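Local coordinates for protein ribonucleoside-diphosphate reductase small chain 2 (Saccharomyces cerevisiae, PDB 1JK0) that helps make deoxyribonucleotides for DNA synthesis as a small subunit of ribonucleotide reductase, being required for proper folding of its partner small chain and assembly with the large subunits, at residues Lys23-Leu28 with His233-Pro238; Ser55-Glu60 with Arg214-Asp219; Leu85-Ile90 with Pro146-Ile151. All coordinates share one frame; numbering follows the deposited sequence.

Contact 1 of 3, residues Lys23-Leu28 with His233-Pro238; sequences KDEILL and HLRTKP
Glu25 reaches the backbone of Arg235 and Thr236 with its carboxylate, one buried acid organising two loops. Glu25 OE1 accepts the backbone N-H of Arg235 (Arg235 N to Glu25 OE1, 2.9 Å) through its syn lone pair, in a nearly straight bond (164°). Glu25 OE2 takes both donors of Thr236: Thr236 N approaches on the syn side at 3.0 Å, more bent, and Thr236 OG1 comes nearly along the C-O axis, also at 3.0 Å. A water donates to Glu25 OE2 and to Thr236 O as well. This many donors would probably favour the charged form of the acid. The bend at chi2 (-61°) brings CD back toward the neighbouring loop. The side chain of Arg235 slides past Glu25 in the opposite direction without pairing with it, NE standing 5.0 Å from Glu25 OE1. Extended from CG to NE, it carries the guanidinium against Ile26, whose CG2 lies over one face, toward the rim. Beside the acid, Leu234 CD1 meets Leu27 CD2 at 3.7 Å, the side chains crossing at about a right angle. The contact joins the loop after helix 13-21 to that between helices 207-232 and 240-258; Leu234 also packs on helix 175-188, and Thr236 on helix 13-21.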
loop_
_atom_site.group_PDB
_atom_site.type_symbol
_atom_site.label_atom_id
_atom_site.label_comp_id
_atom_site.label_asym_id
_atom_site.label_seq_id
_atom_site.Cartn_x
_atom_site.Cartn_y
_atom_site.Cartn_z
ATOM N N LYS B 23 -1.564 -21.761 -17.049
ATOM C CA LYS B 23 -1.340 -22.391 -15.755
ATOM C C LYS B 23 0.134 -22.707 -15.535
ATOM O O LYS B 23 0.599 -22.769 -14.399
ATOM C CB LYS B 23 -2.169 -23.668 -15.642
ATOM C CG LYS B 23 -2.718 -23.927 -14.253
ATOM C CD LYS B 23 -3.915 -24.873 -14.336
ATOM C CE LYS B 23 -4.537 -25.144 -12.972
ATOM N NZ LYS B 23 -5.762 -25.985 -13.092
ATOM N N ASP B 24 0.869 -22.908 -16.621
ATOM C CA ASP B 24 2.290 -23.206 -16.513
ATOM C C ASP B 24 3.069 -21.919 -16.319
ATOM O O ASP B 24 4.268 -21.963 -16.050
ATOM C CB ASP B 24 2.826 -23.909 -17.771
ATOM C CG ASP B 24 1.936 -25.042 -18.233
ATOM O OD1 ASP B 24 1.320 -25.698 -17.364
ATOM O OD2 ASP B 24 1.865 -25.284 -19.463
ATOM N N GLU B 25 2.406 -20.772 -16.470
ATOM C CA GLU B 25 3.090 -19.491 -16.296
ATOM C C GLU B 25 3.457 -19.294 -14.821
ATOM O O GLU B 25 2.596 -19.058 -13.970
ATOM C CB GLU B 25 2.214 -18.326 -16.769
ATOM C CG GLU B 25 1.814 -18.343 -18.249
ATOM C CD GLU B 25 2.993 -18.281 -19.229
ATOM O OE1 GLU B 25 4.054 -17.713 -18.893
ATOM O OE2 GLU B 25 2.841 -18.794 -20.359
ATOM N N ILE B 26 4.750 -19.409 -14.537
ATOM C CA ILE B 26 5.292 -19.256 -13.192
ATOM C C ILE B 26 4.973 -17.863 -12.666
ATOM O O ILE B 26 4.878 -17.640 -11.463
ATOM C CB ILE B 26 6.827 -19.442 -13.209
ATOM C CG1 ILE B 26 7.479 -18.282 -13.963
ATOM C CG2 ILE B 26 7.191 -20.737 -13.909
ATOM C CD1 ILE B 26 8.986 -18.331 -13.990
ATOM N N LEU B 27 4.810 -16.934 -13.598
ATOM C CA LEU B 27 4.507 -15.541 -13.307
ATOM C C LEU B 27 3.139 -15.429 -12.649
ATOM O O LEU B 27 2.984 -14.777 -11.625
ATOM C CB LEU B 27 4.526 -14.752 -14.618
ATOM C CG LEU B 27 5.114 -13.345 -14.637
ATOM C CD1 LEU B 27 6.525 -13.372 -14.109
ATOM C CD2 LEU B 27 5.086 -12.812 -16.049
ATOM N N LEU B 28 2.151 -16.077 -13.253
ATOM C CA LEU B 28 0.780 -16.066 -12.751
ATOM C C LEU B 28 0.602 -17.138 -11.707
ATOM O O LEU B 28 -0.393 -17.165 -10.988
ATOM C CB LEU B 28 -0.191 -16.338 -13.889
ATOM C CG LEU B 28 -0.083 -15.349 -15.040
ATOM C CD1 LEU B 28 -0.792 -15.924 -16.258
ATOM C CD2 LEU B 28 -0.673 -14.005 -14.610
ATOM N N HIS B 233 8.369 -12.137 -20.298
ATOM C CA HIS B 233 8.611 -13.346 -19.527
ATOM C C HIS B 233 7.503 -14.383 -19.617
ATOM O O HIS B 233 7.512 -15.377 -18.902
ATOM C CB HIS B 233 8.893 -12.974 -18.071
ATOM C CG HIS B 233 10.135 -12.158 -17.907
ATOM N ND1 HIS B 233 10.974 -11.873 -18.963
ATOM C CD2 HIS B 233 10.677 -11.556 -16.824
ATOM C CE1 HIS B 233 11.977 -11.129 -18.541
ATOM N NE2 HIS B 233 11.822 -10.922 -17.245
ATOM N N LEU B 234 6.553 -14.156 -20.511
ATOM C CA LEU B 234 5.455 -15.086 -20.688
ATOM C C LEU B 234 5.898 -16.193 -21.639
ATOM O O LEU B 234 6.405 -15.917 -22.728
ATOM C CB LEU B 234 4.247 -14.345 -21.249
ATOM C CG LEU B 234 2.963 -14.351 -20.419
ATOM C CD1 LEU B 234 3.251 -14.281 -18.922
ATOM C CD2 LEU B 234 2.121 -13.182 -20.873
ATOM N N ARG B 235 5.710 -17.440 -21.215
ATOM C CA ARG B 235 6.100 -18.611 -21.997
ATOM C C ARG B 235 5.250 -18.846 -23.241
ATOM O O ARG B 235 5.726 -19.370 -24.254
ATOM C CB ARG B 235 6.017 -19.843 -21.119
ATOM C CG ARG B 235 7.029 -19.864 -20.025
ATOM C CD ARG B 235 6.638 -20.928 -19.046
ATOM N NE ARG B 235 7.653 -21.150 -18.036
ATOM C CZ ARG B 235 7.590 -22.140 -17.162
ATOM N NH1 ARG B 235 6.556 -22.971 -17.191
ATOM N NH2 ARG B 235 8.560 -22.310 -16.277
ATOM N N THR B 236 3.985 -18.459 -23.138
ATOM C CA THR B 236 3.012 -18.608 -24.207
ATOM C C THR B 236 2.565 -17.212 -24.641
ATOM O O THR B 236 1.780 -16.563 -23.945
ATOM C CB THR B 236 1.775 -19.374 -23.694
ATOM O OG1 THR B 236 2.197 -20.403 -22.794
ATOM C CG2 THR B 236 1.009 -19.997 -24.839
ATOM N N LYS B 237 3.070 -16.741 -25.775
ATOM C CA LYS B 237 2.680 -15.429 -26.274
ATOM C C LYS B 237 1.413 -15.615 -27.111
ATOM O O LYS B 237 1.148 -16.703 -27.608
ATOM C CB LYS B 237 3.784 -14.848 -27.151
ATOM C CG LYS B 237 5.175 -14.830 -26.526
ATOM C CD LYS B 237 5.373 -13.616 -25.639
ATOM C CE LYS B 237 6.854 -13.325 -25.420
ATOM N NZ LYS B 237 7.567 -14.467 -24.782
ATOM N N PRO B 238 0.601 -14.563 -27.257
ATOM C CA PRO B 238 -0.622 -14.686 -28.057
ATOM C C PRO B 238 -0.221 -14.485 -29.516
ATOM O O PRO B 238 0.939 -14.170 -29.787
ATOM C CB PRO B 238 -1.486 -13.558 -27.529
ATOM C CG PRO B 238 -0.458 -12.484 -27.286
ATOM C CD PRO B 238 0.687 -13.234 -26.628
HETATM O O HOH W 1 0.428 -17.682 -21.505
#

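Contact 2 of 3, residues Ser55-Glu60 with Arg214-Asp219; sequences SFWTAE and RNICRD
Trp57 points the N-H of its indole at Asp219: NE1 donates to OD2 over 2.8 Å, almost straight (173°), in the ring plane and onto the syn lone pair. The ring gets there through a chi1 of 56°, which sets CG between the backbone N and the carbonyl carbon. Asn215 lies over one face, its ND2 above the ring centre and its CB 3.4 Å from Trp57 CZ2, while Ile216 CG1 reaches the rim at 3.9 Å from the same CZ2. Arg218 leaves the helix with CG anti to the backbone N and bends at chi3 (50°), bringing NE back toward Asp219. Its NH2 forms a salt bridge to Asp219 OD1 at 2.6 Å, so the two carboxylate oxygens have different partners and the group's rotation is restrained. OD2 is also bonded to Tyr127, whose ring meets that of Trp57. An alanine in place of Trp57 would probably leave Asp219 OD2 without its indole donor and open a gap beside Asn215 and Ile216. The hydrogen-bonded Trp57, Asp219 and Tyr127 resemble the tryptophan-aspartate-histidine chain of radical-transferring small subunits, probably with tyrosine in the histidine's place, within the ferritin-like helical fold.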
loop_
_atom_site.group_PDB
_atom_site.type_symbol
_atom_site.label_atom_id
_atom_site.label_comp_id
_atom_site.label_asym_id
_atom_site.label_seq_id
_atom_site.Cartn_x
_atom_site.Cartn_y
_atom_site.Cartn_z
ATOM N N SER B 55 13.315 7.330 -8.499
ATOM C CA SER B 55 12.826 8.554 -9.122
ATOM C C SER B 55 11.682 9.226 -8.370
ATOM O O SER B 55 11.144 10.239 -8.834
ATOM C CB SER B 55 12.353 8.261 -10.545
ATOM O OG SER B 55 11.049 7.665 -10.546
ATOM N N PHE B 56 11.296 8.666 -7.230
ATOM C CA PHE B 56 10.212 9.233 -6.441
ATOM C C PHE B 56 10.275 10.771 -6.307
ATOM O O PHE B 56 11.256 11.331 -5.816
ATOM C CB PHE B 56 10.210 8.584 -5.061
ATOM C CG PHE B 56 9.254 9.207 -4.095
ATOM C CD1 PHE B 56 7.883 9.052 -4.255
ATOM C CD2 PHE B 56 9.719 9.968 -3.040
ATOM C CE1 PHE B 56 6.982 9.649 -3.370
ATOM C CE2 PHE B 56 8.834 10.567 -2.152
ATOM C CZ PHE B 56 7.458 10.409 -2.321
ATOM N N TRP B 57 9.223 11.447 -6.755
ATOM C CA TRP B 57 9.143 12.901 -6.667
ATOM C C TRP B 57 7.736 13.286 -6.190
ATOM O O TRP B 57 6.812 12.457 -6.183
ATOM C CB TRP B 57 9.434 13.546 -8.026
ATOM C CG TRP B 57 8.544 13.071 -9.145
ATOM C CD1 TRP B 57 8.627 11.882 -9.819
ATOM C CD2 TRP B 57 7.418 13.771 -9.702
ATOM N NE1 TRP B 57 7.626 11.803 -10.761
ATOM C CE2 TRP B 57 6.873 12.948 -10.712
ATOM C CE3 TRP B 57 6.819 15.017 -9.445
ATOM C CZ2 TRP B 57 5.755 13.333 -11.470
ATOM C CZ3 TRP B 57 5.713 15.398 -10.193
ATOM C CH2 TRP B 57 5.192 14.558 -11.198
ATOM N N THR B 58 7.566 14.539 -5.792
ATOM C CA THR B 58 6.269 14.983 -5.307
ATOM C C THR B 58 5.828 16.319 -5.915
ATOM O O THR B 58 6.599 16.987 -6.613
ATOM C CB THR B 58 6.293 15.117 -3.787
ATOM O OG1 THR B 58 7.285 16.083 -3.408
ATOM C CG2 THR B 58 6.611 13.758 -3.143
ATOM N N ALA B 59 4.575 16.693 -5.680
ATOM C CA ALA B 59 4.060 17.950 -6.204
ATOM C C ALA B 59 4.877 19.130 -5.622
ATOM O O ALA B 59 5.219 20.085 -6.335
ATOM C CB ALA B 59 2.574 18.077 -5.853
ATOM N N GLU B 60 5.210 19.040 -4.336
ATOM C CA GLU B 60 5.987 20.080 -3.670
ATOM C C GLU B 60 7.302 20.359 -4.386
ATOM O O GLU B 60 7.777 21.484 -4.390
ATOM C CB GLU B 60 6.299 19.695 -2.220
ATOM C CG GLU B 60 5.137 19.798 -1.237
ATOM C CD GLU B 60 4.079 18.728 -1.433
ATOM O OE1 GLU B 60 3.082 18.751 -0.681
ATOM O OE2 GLU B 60 4.237 17.864 -2.329
ATOM N N ARG B 214 7.846 16.423 -17.990
ATOM C CA ARG B 214 9.019 15.590 -18.243
ATOM C C ARG B 214 8.953 14.318 -17.377
ATOM O O ARG B 214 9.193 13.209 -17.864
ATOM C CB ARG B 214 10.297 16.379 -17.931
ATOM C CG ARG B 214 11.577 15.810 -18.532
ATOM C CD ARG B 214 12.803 16.738 -18.305
ATOM N NE ARG B 214 12.559 18.122 -18.730
ATOM C CZ ARG B 214 12.209 19.116 -17.910
ATOM N NH1 ARG B 214 12.072 18.896 -16.608
ATOM N NH2 ARG B 214 11.957 20.328 -18.390
ATOM N N ASN B 215 8.599 14.490 -16.103
ATOM C CA ASN B 215 8.505 13.384 -15.144
ATOM C C ASN B 215 7.433 12.341 -15.414
ATOM O O ASN B 215 7.705 11.147 -15.477
ATOM C CB ASN B 215 8.254 13.917 -13.735
ATOM C CG ASN B 215 9.407 14.693 -13.194
ATOM O OD1 ASN B 215 10.552 14.472 -13.577
ATOM N ND2 ASN B 215 9.120 15.595 -12.271
ATOM N N ILE B 216 6.197 12.808 -15.510
ATOM C CA ILE B 216 5.066 11.931 -15.740
ATOM C C ILE B 216 5.343 11.084 -16.978
ATOM O O ILE B 216 5.120 9.868 -16.983
ATOM C CB ILE B 216 3.759 12.769 -15.902
ATOM C CG1 ILE B 216 3.494 13.541 -14.604
ATOM C CG2 ILE B 216 2.574 11.866 -16.231
ATOM C CD1 ILE B 216 2.270 14.436 -14.629
ATOM N N CYS B 217 5.872 11.722 -18.010
ATOM C CA CYS B 217 6.167 11.028 -19.241
ATOM C C CYS B 217 7.230 9.989 -18.973
ATOM O O CYS B 217 7.158 8.880 -19.488
ATOM C CB CYS B 217 6.653 12.012 -20.302
ATOM S SG CYS B 217 6.489 11.405 -21.982
ATOM N N ARG B 218 8.223 10.334 -18.166
ATOM C CA ARG B 218 9.274 9.366 -17.864
ATOM C C ARG B 218 8.708 8.144 -17.108
ATOM O O ARG B 218 8.995 6.993 -17.457
ATOM C CB ARG B 218 10.380 10.022 -17.032
ATOM C CG ARG B 218 11.594 9.120 -16.803
ATOM C CD ARG B 218 12.323 9.509 -15.531
ATOM N NE ARG B 218 11.364 9.607 -14.441
ATOM C CZ ARG B 218 11.192 10.689 -13.695
ATOM N NH1 ARG B 218 11.929 11.765 -13.918
ATOM N NH2 ARG B 218 10.259 10.702 -12.752
ATOM N N ASP B 219 7.892 8.405 -16.085
ATOM C CA ASP B 219 7.295 7.348 -15.283
ATOM C C ASP B 219 6.267 6.555 -16.076
ATOM O O ASP B 219 6.169 5.325 -15.939
ATOM C CB ASP B 219 6.617 7.933 -14.044
ATOM C CG ASP B 219 7.553 8.791 -13.215
ATOM O OD1 ASP B 219 8.791 8.683 -13.408
ATOM O OD2 ASP B 219 7.050 9.560 -12.363
#

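Contact 3 of 3, residues Leu85-Ile90 with Pro146-Ile151; sequences LLALSI and PLFKEI
Leu88 sets its CD2 methyl over one face of the Phe148 ring, and the opposite face is covered near its rim by the backbone carbon of Ile151, from the phenylalanine's own segment. The methyl is 3.8 Å from the ring centroid and 27° off the normal, a CH-pi contact displaced toward the CZ and CE1 side, with Leu88 CD2 and Phe148 CZ 3.5 Å apart. Ala87 approaches the same ring obliquely, its CB 4.0 Å from Phe148 CD1. The ring is brought to this place by a chi1 of 170°, with CG anti to the backbone N, and the side chains of Leu88 and Phe148 cross at about a right angle.

Next to the ring, Lys149 contributes hydrocarbon. Its chain is bent at chi2, chi3 and chi4, and CE comes to 3.4 Å from Ala87 CB, from a different direction than the ring. Because alanine has only a methyl to offer, the backbones approach closely here, with the CA atoms of Ala87 and Lys149 5.9 Å apart.

The contact joins the end part of helix 78-89 to the loop between helices 111-138 and 155-166. Leu86, on the same helix, packs on Met134 and Val135 of helix 111-138; Lys149 also touches a polar side chain of the other subunit, so the contact borders the dimer interface. Ile90, at the end of the contact, comes close to Tyr131, the predicted active-site residue.

The closest pairs across the two segments are all carbon to carbon. The attraction therefore rests on dispersion and removal of apolar surface from water, with the aromatic face adding a modest directional preference through the leucine methyl.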
loop_
_atom_site.group_PDB
_atom_site.type_symbol
_atom_site.label_atom_id
_atom_site.label_comp_id
_atom_site.label_asym_id
_atom_site.label_seq_id
_atom_site.Cartn_x
_atom_site.Cartn_y
_atom_site.Cartn_z
ATOM N N LEU B 85 -6.915 19.324 -21.343
ATOM C CA LEU B 85 -5.713 18.509 -21.130
ATOM C C LEU B 85 -5.607 18.104 -19.665
ATOM O O LEU B 85 -5.369 16.940 -19.346
ATOM C CB LEU B 85 -4.473 19.313 -21.530
ATOM C CG LEU B 85 -3.106 18.630 -21.597
ATOM C CD1 LEU B 85 -2.684 18.131 -20.225
ATOM C CD2 LEU B 85 -3.174 17.492 -22.593
ATOM N N LEU B 86 -5.771 19.078 -18.779
ATOM C CA LEU B 86 -5.716 18.814 -17.355
ATOM C C LEU B 86 -7.006 18.123 -16.966
ATOM O O LEU B 86 -6.988 17.059 -16.362
ATOM C CB LEU B 86 -5.571 20.117 -16.560
ATOM C CG LEU B 86 -4.392 21.035 -16.907
ATOM C CD1 LEU B 86 -4.316 22.178 -15.901
ATOM C CD2 LEU B 86 -3.103 20.236 -16.914
ATOM N N ALA B 87 -8.125 18.737 -17.340
ATOM C CA ALA B 87 -9.455 18.216 -17.027
ATOM C C ALA B 87 -9.628 16.742 -17.377
ATOM O O ALA B 87 -10.381 16.027 -16.716
ATOM C CB ALA B 87 -10.518 19.044 -17.730
ATOM N N LEU B 88 -8.945 16.281 -18.417
ATOM C CA LEU B 88 -9.050 14.878 -18.780
ATOM C C LEU B 88 -8.324 14.068 -17.702
ATOM O O LEU B 88 -8.949 13.376 -16.885
ATOM C CB LEU B 88 -8.410 14.638 -20.152
ATOM C CG LEU B 88 -9.189 15.242 -21.324
ATOM C CD1 LEU B 88 -8.426 15.038 -22.620
ATOM C CD2 LEU B 88 -10.575 14.594 -21.400
ATOM N N SER B 89 -7.000 14.199 -17.702
ATOM C CA SER B 89 -6.109 13.519 -16.768
ATOM C C SER B 89 -6.582 13.569 -15.315
ATOM O O SER B 89 -6.547 12.569 -14.595
ATOM C CB SER B 89 -4.728 14.157 -16.855
ATOM O OG SER B 89 -4.441 14.568 -18.178
ATOM N N ILE B 90 -7.008 14.749 -14.890
ATOM C CA ILE B 90 -7.460 14.968 -13.527
ATOM C C ILE B 90 -8.841 14.359 -13.317
ATOM O O ILE B 90 -9.190 13.374 -13.963
ATOM C CB ILE B 90 -7.479 16.488 -13.227
ATOM C CG1 ILE B 90 -7.699 16.755 -11.739
ATOM C CG2 ILE B 90 -8.574 17.153 -14.035
ATOM C CD1 ILE B 90 -7.699 18.245 -11.410
ATOM N N PRO B 146 -12.991 25.485 -16.259
ATOM C CA PRO B 146 -12.863 24.205 -16.970
ATOM C C PRO B 146 -14.209 23.742 -17.536
ATOM O O PRO B 146 -15.088 23.278 -16.802
ATOM C CB PRO B 146 -12.332 23.264 -15.894
ATOM C CG PRO B 146 -11.499 24.169 -15.056
ATOM C CD PRO B 146 -12.383 25.392 -14.918
ATOM N N LEU B 147 -14.353 23.870 -18.849
ATOM C CA LEU B 147 -15.583 23.495 -19.529
ATOM C C LEU B 147 -15.858 21.996 -19.478
ATOM O O LEU B 147 -16.799 21.562 -18.811
ATOM C CB LEU B 147 -15.525 23.966 -20.982
ATOM C CG LEU B 147 -16.800 24.560 -21.586
ATOM C CD1 LEU B 147 -16.460 25.171 -22.937
ATOM C CD2 LEU B 147 -17.876 23.492 -21.721
ATOM N N PHE B 148 -15.034 21.210 -20.172
ATOM C CA PHE B 148 -15.203 19.751 -20.224
ATOM C C PHE B 148 -15.524 19.083 -18.888
ATOM O O PHE B 148 -16.222 18.071 -18.851
ATOM C CB PHE B 148 -13.959 19.088 -20.857
ATOM C CG PHE B 148 -13.932 17.576 -20.735
ATOM C CD1 PHE B 148 -13.358 16.958 -19.621
ATOM C CD2 PHE B 148 -14.501 16.770 -21.722
ATOM C CE1 PHE B 148 -13.350 15.560 -19.490
ATOM C CE2 PHE B 148 -14.500 15.370 -21.600
ATOM C CZ PHE B 148 -13.922 14.768 -20.480
ATOM N N LYS B 149 -15.026 19.647 -17.794
ATOM C CA LYS B 149 -15.260 19.076 -16.472
ATOM C C LYS B 149 -16.739 18.698 -16.247
ATOM O O LYS B 149 -17.034 17.694 -15.596
ATOM C CB LYS B 149 -14.792 20.065 -15.395
ATOM C CG LYS B 149 -14.318 19.433 -14.084
ATOM C CD LYS B 149 -12.939 18.808 -14.222
ATOM C CE LYS B 149 -11.918 19.829 -14.699
ATOM N NZ LYS B 149 -11.838 21.025 -13.820
ATOM N N GLU B 150 -17.667 19.484 -16.790
ATOM C CA GLU B 150 -19.096 19.199 -16.615
ATOM C C GLU B 150 -19.600 18.061 -17.497
ATOM O O GLU B 150 -20.463 17.280 -17.086
ATOM C CB GLU B 150 -19.935 20.461 -16.879
ATOM C CG GLU B 150 -20.297 21.270 -15.621
ATOM C CD GLU B 150 -21.476 20.682 -14.845
ATOM O OE1 GLU B 150 -21.455 19.468 -14.540
ATOM O OE2 GLU B 150 -22.422 21.440 -14.535
ATOM N N ILE B 151 -19.055 17.979 -18.708
ATOM C CA ILE B 151 -19.442 16.952 -19.677
ATOM C C ILE B 151 -18.356 15.886 -19.835
ATOM O O ILE B 151 -18.049 15.455 -20.952
ATOM C CB ILE B 151 -19.728 17.585 -21.064
ATOM C CG1 ILE B 151 -18.547 18.463 -21.491
ATOM C CG2 ILE B 151 -21.019 18.405 -21.004
ATOM C CD1 ILE B 151 -18.741 19.168 -22.827
#

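Followed from the N terminus, the three contacts illustrate strict nesting, with no crossing. Contact 1 opens first, at 23-28, and closes last, at 233-238, joining the loop after helix 13-21 to the loop after helix 207-232 and enclosing most of the helical residues. Inside that loop, contact 2 runs from 55-60, after helix 43-54, to helix 207-232. Contact 3 is innermost, joining helix 78-89 to the loop after helix 111-138. Contacts 2 and 3 have centres 21 Å apart and nearest atoms about 7 Å apart, with side chains of both near Tyr131, the predicted active-site residue. Contact 1 lies away from that site, on the opposite side of the chain's centre from contact 3, their centres 39 Å apart.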